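Local structure of gentamicin resistance protein (Enterococcus gallinarum, 6CTZ) at residues I145-L159 with F261-L274. The protein probably confers resistance to gentamicin, kanamycin and related aminoglycosides by phosphorylating the drug at its 2''-hydroxyl with a guanine nucleotide as phosphate donor. The protein carries 2 engineered substitutions. Sequence-based numbering, arbitrary orientation.
Sequences ILLLSEAVEDQVFPL and FVTFDQVSYLLEGL. With KAN (kanamycin a), chain E.
L148 and L271 are the main bumps of this helix-helix contact, each a knob in a hole of the partner. L148 enters the hollow formed by F264, V267, S268 and L271; with CG anti to the backbone N (chi1 -179°) its methyls part inside it, L148 CD2 settling 3.8 Å from F264 CB while L148 CD1 turns toward V267 and L271, 3.5 Å from L271 CD1. In return L271 fills the gap bounded by L148, A151, V152 and Q155. Its branches divide the work: CD1 goes to L148 and the A151 methyl, and L271 CD2 lies 3.7 Å from Q155 OE1. The glutamine chain, extended beyond CG, crosses L271 at about a right angle and borders CD2 through CB, CD and OE1.

Beyond these knobs, the ends of the interface are closed differently. At the start, I145 lies across the F264 ring: I145 CG2 is over one face, in a CH-pi contact 4.1 Å from the centroid, and CD1 lies against the same ring and also reaches F261. At the far end V156 forks, V156 CG1 meeting L270 CD2 tip to tip at 3.7 Å and CG2 touching L271 and L274. L274 CD2 in turn packs 3.7 Å from L159 CD1, in the 3-10 segment 157-159.

The axes of 145-155 and 261-274 cross at 51° with a closest approach of 10.7 Å, and the contact is mainly apolar. It joins two helices of the helical lobe of this kinase-like phosphotransferase. On another side of 261-274, D265, Q266 and Y269 line the kanamycin pocket; Q266 NE2 donates to KAN O7 at 2.9 Å, and the 6-amino-6-deoxyglucose ring puts C2 over the centre of a Y269 face. Thus helix 251-276 separates helix 141-155 from the drug, while F172 of helix 162-176 stacks on F264 and helix 279-296 packs against L270 through I286 and L289.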
ATOM      1  N   ILE A 145      12.962  -9.530   4.502  1.00 20.78           N
ATOM      2  CA  ILE A 145      13.069 -10.437   3.364  1.00 20.23           C
ATOM      3  C   ILE A 145      13.777 -11.728   3.763  1.00 21.86           C
ATOM      4  O   ILE A 145      13.455 -12.807   3.249  1.00 22.13           O
ATOM      5  CB  ILE A 145      13.728  -9.697   2.187  1.00 19.65           C
ATOM      6  CG1 ILE A 145      12.767  -8.619   1.670  1.00 19.62           C
ATOM      7  CG2 ILE A 145      14.150 -10.671   1.076  1.00 19.41           C
ATOM      8  CD1 ILE A 145      13.412  -7.549   0.800  1.00 19.85           C
ATOM      9  N   LEU A 146      14.724 -11.650   4.700  1.00 23.85           N
ATOM     10  CA  LEU A 146      15.336 -12.864   5.229  1.00 26.83           C
ATOM     11  C   LEU A 146      14.290 -13.764   5.879  1.00 27.72           C
ATOM     12  O   LEU A 146      14.237 -14.970   5.609  1.00 28.08           O
ATOM     13  CB  LEU A 146      16.433 -12.497   6.226  1.00 29.72           C
ATOM     14  CG  LEU A 146      17.121 -13.663   6.931  1.00 32.24           C
ATOM     15  CD1 LEU A 146      17.834 -14.548   5.925  1.00 32.93           C
ATOM     16  CD2 LEU A 146      18.090 -13.150   7.985  1.00 33.71           C
ATOM     17  N   LEU A 147      13.440 -13.187   6.734  1.00 27.91           N
ATOM     18  CA  LEU A 147      12.372 -13.964   7.356  1.00 28.85           C
ATOM     19  C   LEU A 147      11.422 -14.533   6.310  1.00 27.73           C
ATOM     20  O   LEU A 147      10.957 -15.673   6.434  1.00 27.87           O
ATOM     21  CB  LEU A 147      11.610 -13.093   8.353  1.00 30.75           C
ATOM     22  CG  LEU A 147      12.412 -12.646   9.573  1.00 31.97           C
ATOM     23  CD1 LEU A 147      11.607 -11.670  10.411  1.00 32.26           C
ATOM     24  CD2 LEU A 147      12.822 -13.853  10.394  1.00 32.61           C
ATOM     25  N   LEU A 148      11.124 -13.749   5.271  1.00 26.32           N
ATOM     26  CA  LEU A 148      10.274 -14.243   4.194  1.00 25.76           C
ATOM     27  C   LEU A 148      10.895 -15.452   3.510  1.00 26.99           C
ATOM     28  O   LEU A 148      10.209 -16.442   3.252  1.00 27.48           O
ATOM     29  CB  LEU A 148      10.012 -13.131   3.181  1.00 23.67           C
ATOM     30  CG  LEU A 148       9.104 -13.490   2.006  1.00 23.54           C
ATOM     31  CD1 LEU A 148       7.696 -13.758   2.501  1.00 24.79           C
ATOM     32  CD2 LEU A 148       9.096 -12.374   0.977  1.00 23.78           C
ATOM     33  N   SER A 149      12.198 -15.399   3.225  1.00 27.58           N
ATOM     34  CA  SER A 149      12.834 -16.515   2.531  1.00 29.41           C
ATOM     35  C   SER A 149      12.765 -17.799   3.349  1.00 31.66           C
ATOM     36  O   SER A 149      12.678 -18.892   2.780  1.00 32.70           O
ATOM     37  CB  SER A 149      14.280 -16.170   2.175  1.00 29.34           C
ATOM     38  OG  SER A 149      15.105 -16.182   3.325  1.00 30.94           O
ATOM     39  N   GLU A 150      12.788 -17.690   4.679  1.00 32.56           N
ATOM     40  CA  GLU A 150      12.629 -18.876   5.514  1.00 34.64           C
ATOM     41  C   GLU A 150      11.208 -19.422   5.436  1.00 34.69           C
ATOM     42  O   GLU A 150      11.005 -20.642   5.412  1.00 35.59           O
ATOM     43  CB  GLU A 150      13.017 -18.553   6.958  1.00 37.28           C
ATOM     44  CG  GLU A 150      14.447 -18.058   7.109  1.00 40.16           C
ATOM     45  CD  GLU A 150      14.751 -17.557   8.509  1.00 42.91           C
ATOM     46  OE1 GLU A 150      13.858 -17.635   9.379  1.00 44.23           O
ATOM     47  OE2 GLU A 150      15.884 -17.079   8.738  1.00 43.59           O
ATOM     48  N   ALA A 151      10.208 -18.563   5.409  1.00 34.43           N
ATOM     49  CA  ALA A 151       8.850 -18.996   5.315  1.00 34.51           C
ATOM     50  C   ALA A 151       8.549 -19.647   3.999  1.00 35.25           C
ATOM     51  O   ALA A 151       7.765 -20.542   3.919  1.00 36.03           O
ATOM     52  CB  ALA A 151       7.907 -17.835   5.555  1.00 33.85           C
ATOM     53  N   VAL A 152       9.177 -19.192   2.948  1.00 35.46           N
ATOM     54  CA  VAL A 152       8.954 -19.713   1.635  1.00 36.77           C
ATOM     55  C   VAL A 152       9.503 -21.138   1.542  1.00 37.13           C
ATOM     56  O   VAL A 152       8.914 -22.000   0.969  1.00 35.86           O
ATOM     57  CB  VAL A 152       9.519 -18.738   0.577  1.00 38.49           C
ATOM     58  CG1 VAL A 152       9.238 -19.174  -0.835  1.00 38.58           C
ATOM     59  CG2 VAL A 152       8.852 -17.431   0.774  1.00 39.72           C
ATOM     60  N   GLU A 153      10.638 -21.350   2.161  1.00 38.94           N
ATOM     61  CA  GLU A 153      11.275 -22.639   2.149  1.00 40.00           C
ATOM     62  C   GLU A 153      10.392 -23.691   2.768  1.00 38.73           C
ATOM     63  O   GLU A 153      10.252 -24.753   2.283  1.00 38.83           O
ATOM     64  CB  GLU A 153      12.520 -22.565   2.965  1.00 42.71           C
ATOM     65  CG  GLU A 153      13.242 -23.884   3.045  1.00 44.54           C
ATOM     66  CD  GLU A 153      14.638 -23.835   2.461  1.00 46.30           C
ATOM     67  OE1 GLU A 153      15.384 -22.880   2.688  1.00 47.44           O
ATOM     68  OE2 GLU A 153      14.986 -24.764   1.751  1.00 47.06           O
ATOM     69  N   ASP A 154       9.799 -23.315   3.863  1.00 38.40           N
ATOM     70  CA  ASP A 154       8.921 -24.134   4.644  1.00 38.63           C
ATOM     71  C   ASP A 154       7.510 -24.359   4.107  1.00 36.14           C
ATOM     72  O   ASP A 154       7.003 -25.456   4.081  1.00 35.70           O
ATOM     73  CB  ASP A 154       8.767 -23.367   5.941  1.00 41.65           C
ATOM     74  CG  ASP A 154       8.096 -24.132   6.948  1.00 44.76           C
ATOM     75  OD1 ASP A 154       8.472 -25.275   7.081  1.00 46.34           O
ATOM     76  OD2 ASP A 154       7.179 -23.613   7.613  1.00 46.12           O
ATOM     77  N   GLN A 155       6.871 -23.288   3.683  1.00 34.21           N
ATOM     78  CA  GLN A 155       5.465 -23.360   3.314  1.00 33.68           C
ATOM     79  C   GLN A 155       5.218 -23.350   1.813  1.00 32.22           C
ATOM     80  O   GLN A 155       4.176 -23.845   1.371  1.00 33.66           O
ATOM     81  CB  GLN A 155       4.704 -22.185   3.934  1.00 35.79           C
ATOM     82  CG  GLN A 155       4.963 -22.003   5.417  1.00 38.05           C
ATOM     83  CD  GLN A 155       4.157 -20.866   5.996  1.00 39.54           C
ATOM     84  OE1 GLN A 155       2.942 -20.794   5.804  1.00 41.10           O
ATOM     85  NE2 GLN A 155       4.828 -19.963   6.700  1.00 39.24           N
ATOM     86  N   VAL A 156       6.127 -22.802   1.020  1.00 28.94           N
ATOM     87  CA  VAL A 156       5.891 -22.572  -0.396  1.00 26.94           C
ATOM     88  C   VAL A 156       6.655 -23.559  -1.268  1.00 26.34           C
ATOM     89  O   VAL A 156       6.094 -24.125  -2.207  1.00 25.34           O
ATOM     90  CB  VAL A 156       6.198 -21.110  -0.786  1.00 26.92           C
ATOM     91  CG1 VAL A 156       6.175 -20.946  -2.295  1.00 27.23           C
ATOM     92  CG2 VAL A 156       5.202 -20.158  -0.112  1.00 27.77           C
ATOM     93  N   PHE A 157       7.931 -23.770  -0.962  1.00 26.69           N
ATOM     94  CA  PHE A 157       8.738 -24.681  -1.782  1.00 27.18           C
ATOM     95  C   PHE A 157       8.096 -26.043  -2.069  1.00 27.28           C
ATOM     96  O   PHE A 157       8.108 -26.472  -3.174  1.00 26.84           O
ATOM     97  CB  PHE A 157      10.156 -24.849  -1.256  1.00 28.77           C
ATOM     98  CG  PHE A 157      11.057 -23.668  -1.507  1.00 30.41           C
ATOM     99  CD1 PHE A 157      10.610 -22.561  -2.164  1.00 30.96           C
ATOM    100  CD2 PHE A 157      12.333 -23.677  -1.034  1.00 31.12           C
ATOM    101  CE1 PHE A 157      11.448 -21.500  -2.388  1.00 32.52           C
ATOM    102  CE2 PHE A 157      13.177 -22.623  -1.250  1.00 32.39           C
ATOM    103  CZ  PHE A 157      12.727 -21.536  -1.927  1.00 32.67           C
ATOM    104  N   PRO A 158       7.486 -26.703  -1.065  1.00 27.92           N
ATOM    105  CA  PRO A 158       6.869 -28.008  -1.363  1.00 27.90           C
ATOM    106  C   PRO A 158       5.857 -27.964  -2.490  1.00 27.82           C
ATOM    107  O   PRO A 158       5.650 -28.979  -3.168  1.00 29.32           O
ATOM    108  CB  PRO A 158       6.213 -28.395  -0.032  1.00 27.65           C
ATOM    109  CG  PRO A 158       7.057 -27.733   0.990  1.00 28.09           C
ATOM    110  CD  PRO A 158       7.466 -26.415   0.382  1.00 27.79           C
ATOM    111  N   LEU A 159       5.216 -26.816  -2.715  1.00 27.41           N
ATOM    112  CA  LEU A 159       4.183 -26.709  -3.736  1.00 28.79           C
ATOM    113  C   LEU A 159       4.742 -26.477  -5.133  1.00 28.57           C
ATOM    114  O   LEU A 159       3.972 -26.469  -6.097  1.00 30.24           O
ATOM    115  CB  LEU A 159       3.223 -25.562  -3.393  1.00 31.17           C
ATOM    116  CG  LEU A 159       2.794 -25.366  -1.934  1.00 33.07           C
ATOM    117  CD1 LEU A 159       1.814 -24.210  -1.818  1.00 33.87           C
ATOM    118  CD2 LEU A 159       2.206 -26.632  -1.333  1.00 34.82           C
ATOM    119  N   PHE A 261      11.580  -6.797  -5.329  1.00 12.47           N
ATOM    120  CA  PHE A 261      10.462  -6.581  -4.412  1.00 12.29           C
ATOM    121  C   PHE A 261       9.163  -7.136  -4.984  1.00 12.13           C
ATOM    122  O   PHE A 261       8.331  -7.659  -4.240  1.00 13.54           O
ATOM    123  CB  PHE A 261      10.274  -5.087  -4.122  1.00 12.91           C
ATOM    124  CG  PHE A 261      11.397  -4.443  -3.345  1.00 12.84           C
ATOM    125  CD1 PHE A 261      12.235  -5.186  -2.534  1.00 15.14           C
ATOM    126  CD2 PHE A 261      11.593  -3.072  -3.425  1.00 12.74           C
ATOM    127  CE1 PHE A 261      13.256  -4.570  -1.823  1.00 15.91           C
ATOM    128  CE2 PHE A 261      12.601  -2.458  -2.725  1.00 13.24           C
ATOM    129  CZ  PHE A 261      13.437  -3.206  -1.920  1.00 14.98           C
ATOM    130  N   VAL A 262       8.946  -6.997  -6.299  1.00 12.36           N
ATOM    131  CA  VAL A 262       7.727  -7.536  -6.903  1.00 12.89           C
ATOM    132  C   VAL A 262       7.683  -9.052  -6.762  1.00 13.44           C
ATOM    133  O   VAL A 262       6.634  -9.624  -6.445  1.00 14.19           O
ATOM    134  CB  VAL A 262       7.571  -7.082  -8.368  1.00 13.12           C
ATOM    135  CG1 VAL A 262       6.419  -7.815  -9.037  1.00 14.26           C
ATOM    136  CG2 VAL A 262       7.336  -5.585  -8.443  1.00 13.46           C
ATOM    137  N   THR A 263       8.812  -9.732  -7.018  1.00 14.00           N
ATOM    138  CA  THR A 263       8.871 -11.176  -6.784  1.00 14.32           C
ATOM    139  C   THR A 263       8.489 -11.505  -5.346  1.00 14.41           C
ATOM    140  O   THR A 263       7.677 -12.402  -5.093  1.00 15.62           O
ATOM    141  CB  THR A 263      10.274 -11.718  -7.084  1.00 15.07           C
ATOM    142  OG1 THR A 263      10.625 -11.447  -8.450  1.00 15.67           O
ATOM    143  CG2 THR A 263      10.334 -13.243  -6.818  1.00 16.48           C
ATOM    144  N   PHE A 264       9.071 -10.784  -4.387  1.00 13.89           N
ATOM    145  CA  PHE A 264       8.789 -11.081  -2.989  1.00 14.76           C
ATOM    146  C   PHE A 264       7.331 -10.796  -2.653  1.00 14.98           C
ATOM    147  O   PHE A 264       6.733 -11.509  -1.837  1.00 15.44           O
ATOM    148  CB  PHE A 264       9.739 -10.296  -2.082  1.00 15.49           C
ATOM    149  CG  PHE A 264      11.200 -10.498  -2.416  1.00 14.68           C
ATOM    150  CD1 PHE A 264      11.645 -11.686  -2.991  1.00 15.39           C
ATOM    151  CD2 PHE A 264      12.120  -9.492  -2.175  1.00 15.45           C
ATOM    152  CE1 PHE A 264      12.987 -11.862  -3.311  1.00 16.46           C
ATOM    153  CE2 PHE A 264      13.457  -9.658  -2.503  1.00 15.70           C
ATOM    154  CZ  PHE A 264      13.891 -10.847  -3.062  1.00 16.18           C
ATOM    155  N   ASP A 265       6.736  -9.786  -3.295  1.00 14.67           N
ATOM    156  CA  ASP A 265       5.310  -9.537  -3.114  1.00 15.35           C
ATOM    157  C   ASP A 265       4.470 -10.719  -3.587  1.00 15.97           C
ATOM    158  O   ASP A 265       3.485 -11.086  -2.934  1.00 16.89           O
ATOM    159  CB  ASP A 265       4.894  -8.259  -3.839  1.00 15.69           C
ATOM    160  CG  ASP A 265       3.419  -7.963  -3.676  1.00 15.98           C
ATOM    161  OD1 ASP A 265       2.977  -7.757  -2.529  1.00 16.24           O
ATOM    162  OD2 ASP A 265       2.691  -7.948  -4.689  1.00 16.84           O
ATOM    163  N   GLN A 266       4.839 -11.342  -4.699  1.00 15.89           N
ATOM    164  CA  GLN A 266       4.110 -12.488  -5.195  1.00 18.03           C
ATOM    165  C   GLN A 266       4.205 -13.640  -4.192  1.00 19.97           C
ATOM    166  O   GLN A 266       3.243 -14.291  -3.960  1.00 21.39           O
ATOM    167  CB  GLN A 266       4.548 -12.884  -6.590  1.00 20.21           C
ATOM    168  CG  GLN A 266       4.380 -11.845  -7.667  1.00 22.16           C
ATOM    169  CD  GLN A 266       3.007 -11.204  -7.721  1.00 24.69           C
ATOM    170  OE1 GLN A 266       2.521 -10.723  -6.758  1.00 29.52           O
ATOM    171  NE2 GLN A 266       2.431 -11.178  -8.820  1.00 26.95           N
ATOM    172  N   VAL A 267       5.351 -13.855  -3.582  1.00 20.74           N
ATOM    173  CA  VAL A 267       5.523 -14.872  -2.554  1.00 23.05           C
ATOM    174  C   VAL A 267       4.631 -14.535  -1.378  1.00 22.73           C
ATOM    175  O   VAL A 267       3.960 -15.389  -0.871  1.00 24.08           O
ATOM    176  CB  VAL A 267       6.989 -14.902  -2.070  1.00 24.63           C
ATOM    177  CG1 VAL A 267       7.171 -15.662  -0.789  1.00 25.72           C
ATOM    178  CG2 VAL A 267       7.843 -15.461  -3.141  1.00 24.56           C
ATOM    179  N   SER A 268       4.622 -13.293  -0.950  1.00 21.86           N
ATOM    180  CA  SER A 268       3.819 -12.854   0.147  1.00 22.96           C
ATOM    181  C   SER A 268       2.336 -13.072  -0.109  1.00 23.53           C
ATOM    182  O   SER A 268       1.631 -13.452   0.770  1.00 24.76           O
ATOM    183  CB  SER A 268       4.036 -11.387   0.431  1.00 22.67           C
ATOM    184  OG  SER A 268       5.269 -11.149   1.013  1.00 24.86           O
ATOM    185  N   TYR A 269       1.905 -12.817  -1.317  1.00 23.77           N
ATOM    186  CA  TYR A 269       0.511 -13.013  -1.693  1.00 24.30           C
ATOM    187  C   TYR A 269       0.121 -14.479  -1.581  1.00 25.70           C
ATOM    188  O   TYR A 269      -0.946 -14.806  -1.051  1.00 26.50           O
ATOM    189  CB  TYR A 269       0.306 -12.503  -3.117  1.00 22.74           C
ATOM    190  CG  TYR A 269      -1.128 -12.520  -3.586  1.00 22.87           C
ATOM    191  CD1 TYR A 269      -2.070 -11.655  -3.039  1.00 23.56           C
ATOM    192  CD2 TYR A 269      -1.535 -13.382  -4.594  1.00 23.55           C
ATOM    193  CE1 TYR A 269      -3.380 -11.659  -3.473  1.00 23.67           C
ATOM    194  CE2 TYR A 269      -2.849 -13.390  -5.037  1.00 25.11           C
ATOM    195  CZ  TYR A 269      -3.766 -12.529  -4.474  1.00 25.26           C
ATOM    196  OH  TYR A 269      -5.070 -12.537  -4.917  1.00 27.19           O
ATOM    197  N   LEU A 270       0.982 -15.379  -2.059  1.00 25.69           N
ATOM    198  CA  LEU A 270       0.728 -16.806  -1.904  1.00 27.51           C
ATOM    199  C   LEU A 270       0.688 -17.206  -0.434  1.00 28.51           C
ATOM    200  O   LEU A 270      -0.170 -17.992  -0.023  1.00 29.63           O
ATOM    201  CB  LEU A 270       1.788 -17.607  -2.658  1.00 28.93           C
ATOM    202  CG  LEU A 270       1.707 -19.123  -2.494  1.00 30.02           C
ATOM    203  CD1 LEU A 270       0.325 -19.627  -2.889  1.00 31.05           C
ATOM    204  CD2 LEU A 270       2.785 -19.775  -3.329  1.00 31.21           C
ATOM    205  N   LEU A 271       1.607 -16.673   0.379  1.00 29.16           N
ATOM    206  CA  LEU A 271       1.616 -17.018   1.800  1.00 31.02           C
ATOM    207  C   LEU A 271       0.318 -16.608   2.484  1.00 32.31           C
ATOM    208  O   LEU A 271      -0.166 -17.307   3.384  1.00 32.16           O
ATOM    209  CB  LEU A 271       2.818 -16.378   2.490  1.00 31.34           C
ATOM    210  CG  LEU A 271       4.125 -17.151   2.338  1.00 31.79           C
ATOM    211  CD1 LEU A 271       5.276 -16.317   2.849  1.00 32.08           C
ATOM    212  CD2 LEU A 271       4.041 -18.468   3.092  1.00 32.19           C
ATOM    213  N   GLU A 272      -0.259 -15.475   2.078  1.00 33.58           N
ATOM    214  CA  GLU A 272      -1.550 -15.066   2.623  1.00 34.32           C
ATOM    215  C   GLU A 272      -2.641 -16.060   2.252  1.00 33.78           C
ATOM    216  O   GLU A 272      -3.512 -16.372   3.074  1.00 33.50           O
ATOM    217  CB  GLU A 272      -1.910 -13.666   2.128  1.00 35.89           C
ATOM    218  CG  GLU A 272      -1.034 -12.558   2.680  1.00 38.73           C
ATOM    219  CD  GLU A 272      -1.422 -12.138   4.087  1.00 40.91           C
ATOM    220  OE1 GLU A 272      -0.637 -11.392   4.713  1.00 42.43           O
ATOM    221  OE2 GLU A 272      -2.506 -12.540   4.562  1.00 41.29           O
ATOM    222  N   GLY A 273      -2.612 -16.571   1.019  1.00 32.82           N
ATOM    223  CA  GLY A 273      -3.578 -17.585   0.628  1.00 32.92           C
ATOM    224  C   GLY A 273      -3.399 -18.883   1.391  1.00 32.80           C
ATOM    225  O   GLY A 273      -4.379 -19.537   1.760  1.00 33.38           O
ATOM    226  N   LEU A 274      -2.147 -19.272   1.641  1.00 32.47           N
ATOM    227  CA  LEU A 274      -1.888 -20.464   2.443  1.00 32.82           C
ATOM    228  C   LEU A 274      -2.381 -20.281   3.872  1.00 35.23           C
ATOM    229  O   LEU A 274      -2.968 -21.200   4.457  1.00 35.37           O
ATOM    230  CB  LEU A 274      -0.394 -20.782   2.419  1.00 32.13           C
ATOM    231  CG  LEU A 274       0.142 -21.320   1.092  1.00 31.29           C
ATOM    232  CD1 LEU A 274       1.659 -21.225   1.047  1.00 31.82           C
ATOM    233  CD2 LEU A 274      -0.305 -22.753   0.885  1.00 31.24           C
TER
HETATM  234  C1  KAN E 404      -1.872  -8.917  -5.405  1.00 19.28           C
HETATM  235  C2  KAN E 404      -0.944  -9.774  -6.266  1.00 21.22           C
HETATM  236  C3  KAN E 404      -1.191  -9.475  -7.729  1.00 23.66           C
HETATM  237  C4  KAN E 404      -2.653  -9.780  -8.015  1.00 24.99           C
HETATM  238  C5  KAN E 404      -3.572  -8.951  -7.122  1.00 25.25           C
HETATM  239  C6  KAN E 404      -5.039  -9.310  -7.335  1.00 28.14           C
HETATM  240  C7  KAN E 404      -1.587  -4.131  -3.148  1.00 10.92           C
HETATM  241  C8  KAN E 404      -2.018  -5.425  -2.465  1.00 11.34           C
HETATM  242  C9  KAN E 404      -1.568  -6.633  -3.294  1.00 13.46           C
HETATM  243  C10 KAN E 404      -2.091  -6.563  -4.729  1.00 14.43           C
HETATM  244  C11 KAN E 404      -1.705  -5.231  -5.375  1.00 14.60           C
HETATM  245  C12 KAN E 404      -2.187  -4.047  -4.545  1.00 12.68           C
HETATM  246  C13 KAN E 404      -1.999  -6.232  -0.173  1.00 13.67           C
HETATM  247  C14 KAN E 404      -1.893  -5.571   1.192  1.00 14.98           C
HETATM  248  C15 KAN E 404      -0.412  -5.366   1.524  1.00 16.52           C
HETATM  249  C16 KAN E 404       0.318  -6.703   1.453  1.00 17.65           C
HETATM  250  C17 KAN E 404       0.078  -7.348   0.102  1.00 18.07           C
HETATM  251  C18 KAN E 404       0.698  -8.736   0.084  1.00 21.09           C
HETATM  252  N1  KAN E 404      -5.838  -8.522  -6.415  1.00 29.41           N
HETATM  253  N2  KAN E 404      -2.247  -5.121  -6.726  1.00 17.34           N
HETATM  254  N3  KAN E 404      -2.000  -2.989  -2.334  1.00 11.54           N
HETATM  255  N4  KAN E 404      -0.213  -4.768   2.839  1.00 19.29           N
HETATM  256  O5  KAN E 404      -3.256  -9.080  -5.730  1.00 22.00           O
HETATM  257  O6  KAN E 404       0.412  -9.471  -5.927  1.00 22.82           O
HETATM  258  O7  KAN E 404      -0.354 -10.282  -8.564  1.00 25.13           O
HETATM  259  O8  KAN E 404      -2.927  -9.487  -9.387  1.00 26.69           O
HETATM  260  O9  KAN E 404      -1.470  -7.552  -5.554  1.00 16.85           O
HETATM  261  O10 KAN E 404      -2.076  -7.833  -2.689  1.00 15.58           O
HETATM  262  O11 KAN E 404      -1.399  -5.407  -1.171  1.00 12.22           O
HETATM  263  O12 KAN E 404      -1.314  -7.480  -0.131  1.00 16.04           O
HETATM  264  O13 KAN E 404      -2.624  -4.343   1.151  1.00 17.45           O
HETATM  265  O14 KAN E 404       1.737  -6.544   1.619  1.00 19.06           O
HETATM  266  O15 KAN E 404       0.472  -9.336  -1.196  0.65 22.46           O